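PDB 3I36: vascular protein tyrosine phosphatase 1 from Rattus norvegicus, which probably catalyses hydrolysis of phosphotyrosine in proteins to tyrosine and phosphate, through the catalytic domain of a receptor-type transmembrane phosphatase. Local coordinates for residues Ser207-His211 with Arg250-Phe254; Val213-Thr217 with Phe295-Cys299. All coordinates share one frame. Numbering follows the deposited sequence.

Interaction 1: residues Ser207-His211 with Arg250-Phe254; sequences SWPDH and RTGTF
The WPD loop of a protein tyrosine phosphatase meets the arginine of the phosphate-binding signature motif. Ser-207 to His-211 form an irregular loop, extended at Trp-208 and Pro-209 and turning at Asp-210; Arg-250 to Phe-254 lie in the first turns of helix 249-267, with Phe-254 N hydrogen-bonded to Arg-250 O (2.8 Å). Trp-208 and Arg-250 carry most of the buried surface, their CA atoms 8.4 Å apart. Trp-208 takes the t rotamer; Arg-250, m at chi1 and then extended, runs along one indole face. The Arg-250 guanidinium stacks nearly parallel on Trp-208 (9°, centres 4.0 Å), an off-centre cation-pi contact, while Arg-250 CG sits 3.5 Å from the centroid of the six-membered ring in a CH-pi contact. The guanidinium also has a salt bridge to Glu-148 and a hydrogen bond to Leu-143 O. Arg-250 and Asp-210 probably both bind substrate, and the stack links the loop to that pocket. At the indole edge, Thr-253 CG2 touches Trp-208 CH2 at 3.9 Å.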
# COMPACT_ATOMS: atom_id res chain seq x y z
N SER A 207 -0.23 10.42 10.28
CA SER A 207 0.91 11.07 10.89
C SER A 207 2.23 10.85 10.16
O SER A 207 3.29 11.11 10.71
CB SER A 207 1.04 10.64 12.36
OG SER A 207 1.15 9.23 12.47
N TRP A 208 2.18 10.39 8.93
CA TRP A 208 3.40 10.36 8.15
C TRP A 208 3.83 11.81 7.91
O TRP A 208 3.01 12.64 7.52
CB TRP A 208 3.15 9.67 6.82
CG TRP A 208 4.39 9.21 6.17
CD1 TRP A 208 5.38 9.98 5.64
CD2 TRP A 208 4.79 7.85 5.97
NE1 TRP A 208 6.37 9.19 5.12
CE2 TRP A 208 6.03 7.88 5.30
CE3 TRP A 208 4.22 6.61 6.28
CZ2 TRP A 208 6.72 6.71 4.96
CZ3 TRP A 208 4.89 5.46 5.93
CH2 TRP A 208 6.13 5.52 5.28
N PRO A 209 5.12 12.12 8.12
CA PRO A 209 5.53 13.53 8.01
C PRO A 209 5.28 14.05 6.60
O PRO A 209 5.31 13.27 5.66
CB PRO A 209 7.03 13.49 8.32
CG PRO A 209 7.25 12.20 9.07
CD PRO A 209 6.25 11.24 8.48
N ASP A 210 5.03 15.34 6.46
CA ASP A 210 4.78 15.92 5.15
C ASP A 210 6.00 15.74 4.27
O ASP A 210 5.89 15.60 3.06
CB ASP A 210 4.41 17.39 5.27
CG ASP A 210 2.99 17.59 5.73
OD1 ASP A 210 2.20 16.62 5.65
OD2 ASP A 210 2.65 18.71 6.17
N HIS A 211 7.17 15.73 4.89
CA HIS A 211 8.42 15.49 4.18
C HIS A 211 9.20 14.40 4.89
O HIS A 211 9.25 14.35 6.12
CB HIS A 211 9.26 16.76 4.12
CG HIS A 211 8.56 17.90 3.45
ND1 HIS A 211 7.82 18.84 4.14
CD2 HIS A 211 8.46 18.24 2.14
CE1 HIS A 211 7.31 19.71 3.30
NE2 HIS A 211 7.69 19.37 2.08
N ARG A 250 4.99 5.50 0.37
CA ARG A 250 4.53 5.07 1.68
C ARG A 250 3.87 3.71 1.59
O ARG A 250 4.05 2.84 2.44
CB ARG A 250 3.54 6.08 2.20
CG ARG A 250 4.16 7.43 2.42
CD ARG A 250 3.14 8.42 2.90
NE ARG A 250 3.69 9.77 2.83
CZ ARG A 250 3.02 10.86 3.16
NH1 ARG A 250 3.59 12.07 3.06
NH2 ARG A 250 1.78 10.75 3.61
N THR A 251 3.11 3.52 0.52
CA THR A 251 2.40 2.28 0.30
C THR A 251 3.37 1.12 0.21
O THR A 251 3.19 0.11 0.87
CB THR A 251 1.56 2.38 -0.98
OG1 THR A 251 0.44 3.23 -0.71
CG2 THR A 251 1.06 1.00 -1.42
N GLY A 252 4.40 1.28 -0.61
CA GLY A 252 5.38 0.23 -0.79
C GLY A 252 6.12 -0.01 0.51
O GLY A 252 6.45 -1.13 0.85
N THR A 253 6.40 1.07 1.22
CA THR A 253 7.09 0.96 2.49
C THR A 253 6.25 0.15 3.47
O THR A 253 6.74 -0.78 4.10
CB THR A 253 7.41 2.36 3.06
OG1 THR A 253 8.22 3.06 2.11
CG2 THR A 253 8.17 2.26 4.38
N PHE A 254 4.97 0.48 3.56
CA PHE A 254 4.10 -0.24 4.46
C PHE A 254 4.03 -1.72 4.08
O PHE A 254 4.14 -2.62 4.92
CB PHE A 254 2.71 0.35 4.43
CG PHE A 254 1.73 -0.42 5.24
CD1 PHE A 254 1.59 -0.17 6.59
CD2 PHE A 254 0.98 -1.42 4.67
CE1 PHE A 254 0.71 -0.88 7.36
CE2 PHE A 254 0.09 -2.16 5.43
CZ PHE A 254 -0.04 -1.87 6.79

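Interaction 2: residues Val213-Thr217 with Phe295-Cys299; sequences VPDTT and FLNQC
This is loop-on-helix packing: Val-213 to Thr-217, the end of the connection from the WPD loop to helix 218-231, lies against helix 290-305 near the C-terminus of the phosphatase domain. The loop is extended at Val-213 and Pro-214, turns at Asp-215 and extends again at Thr-216, so it bends around Phe-295. The nearest CA pairs are Val-213 with Phe-295 (6.9 Å) and Thr-217 with Cys-299 (5.5 Å), one helical turn further on. Phe-295, rotamer t, reaches into this bend. Pro-214 CD lies over its face, 4.0 Å from the centroid, as a CH-pi contact; Val-213 CB is 3.8 Å from Phe-295 CD1, and Thr-216 O is 3.7 Å from Phe-295 CE1 at the ring edge. Thr-217 CG2 touches Phe-295 CE1 (3.7 Å), Gln-298 CG (3.7 Å) and Cys-299 SG (3.6 Å). Thr-217 OG1 and Gln-298 NE2 both hydrogen-bond to Asp-302. The direct contact therefore rests on van der Waals and CH-pi packing, with polar linkage supplied through the carboxylate of Asp-302.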
# COMPACT_ATOMS: atom_id res chain seq x y z
N VAL A 213 10.52 10.50 5.99
CA VAL A 213 9.90 9.36 6.63
C VAL A 213 9.65 9.66 8.09
O VAL A 213 10.20 10.62 8.63
CB VAL A 213 10.83 8.15 6.53
CG1 VAL A 213 11.03 7.77 5.05
CG2 VAL A 213 12.17 8.47 7.19
N PRO A 214 8.83 8.84 8.75
CA PRO A 214 8.63 9.03 10.19
C PRO A 214 9.96 9.02 10.96
O PRO A 214 10.89 8.31 10.59
CB PRO A 214 7.78 7.83 10.59
CG PRO A 214 7.07 7.43 9.33
CD PRO A 214 8.06 7.70 8.23
N ASP A 215 10.03 9.81 12.03
CA ASP A 215 11.24 9.89 12.84
C ASP A 215 11.56 8.57 13.53
O ASP A 215 12.73 8.25 13.77
CB ASP A 215 11.09 10.99 13.90
CG ASP A 215 11.02 12.37 13.30
OD1 ASP A 215 11.62 12.58 12.22
OD2 ASP A 215 10.36 13.24 13.90
N THR A 216 10.52 7.81 13.85
CA THR A 216 10.69 6.51 14.50
C THR A 216 9.87 5.50 13.73
O THR A 216 9.03 5.87 12.92
CB THR A 216 10.21 6.52 15.96
OG1 THR A 216 8.81 6.79 16.01
CG2 THR A 216 10.97 7.56 16.78
N THR A 217 10.12 4.23 14.00
CA THR A 217 9.47 3.17 13.24
C THR A 217 8.34 2.54 14.04
O THR A 217 7.49 1.86 13.49
CB THR A 217 10.46 2.07 12.86
OG1 THR A 217 10.99 1.50 14.06
CG2 THR A 217 11.61 2.64 12.03
N PHE A 295 14.57 3.58 5.77
CA PHE A 295 13.55 3.47 6.81
C PHE A 295 13.11 2.02 6.99
O PHE A 295 12.88 1.57 8.11
CB PHE A 295 12.36 4.36 6.46
CG PHE A 295 11.24 4.33 7.47
CD1 PHE A 295 11.32 5.08 8.64
CD2 PHE A 295 10.10 3.58 7.23
CE1 PHE A 295 10.28 5.07 9.56
CE2 PHE A 295 9.07 3.56 8.14
CZ PHE A 295 9.15 4.30 9.31
N LEU A 296 13.00 1.28 5.88
CA LEU A 296 12.61 -0.13 5.98
C LEU A 296 13.65 -0.88 6.74
O LEU A 296 13.36 -1.72 7.60
CB LEU A 296 12.57 -0.78 4.60
CG LEU A 296 11.32 -0.53 3.80
CD1 LEU A 296 11.44 -1.30 2.50
CD2 LEU A 296 10.14 -1.00 4.64
N ASN A 297 14.90 -0.60 6.41
CA ASN A 297 15.97 -1.27 7.09
C ASN A 297 15.96 -0.85 8.55
O ASN A 297 16.22 -1.67 9.42
CB ASN A 297 17.28 -0.96 6.39
CG ASN A 297 17.41 -1.73 5.11
OD1 ASN A 297 17.00 -1.27 4.04
ND2 ASN A 297 17.93 -2.94 5.22
N GLN A 298 15.65 0.41 8.81
CA GLN A 298 15.52 0.86 10.19
C GLN A 298 14.42 0.07 10.91
O GLN A 298 14.57 -0.33 12.07
CB GLN A 298 15.21 2.35 10.26
CG GLN A 298 15.30 2.91 11.69
CD GLN A 298 16.70 2.82 12.23
OE1 GLN A 298 17.63 3.37 11.64
NE2 GLN A 298 16.88 2.12 13.36
N CYS A 299 13.32 -0.14 10.20
CA CYS A 299 12.21 -0.92 10.74
C CYS A 299 12.70 -2.30 11.16
O CYS A 299 12.47 -2.73 12.29
CB CYS A 299 11.08 -1.04 9.72
SG CYS A 299 10.14 0.47 9.57

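Along the chain the segments alternate: 207-211, 213-217, 250-254, 295-299. The first two belong to one connection between strand 196-205 and helix 218-231, separated by Gly-212 alone; the other two lie on helices 249-267 and 290-305. The contacts, with centres 10 Å apart, touch directly. Pro-214 CD packs on Trp-208 CE2 (3.6 Å), and between the helices Thr-253 CG2 meets Phe-295 CD2 (3.7 Å). Trp-208, Pro-214, Phe-295 and Thr-253 thus form a continuous packed group. Interaction 1 lies at the catalytic pocket, while interaction 2 extends the packing outward to the C-terminal helix, so successive parts of the WPD-loop connection rest on two helices, 249-267 and 290-305, of one phosphatase domain.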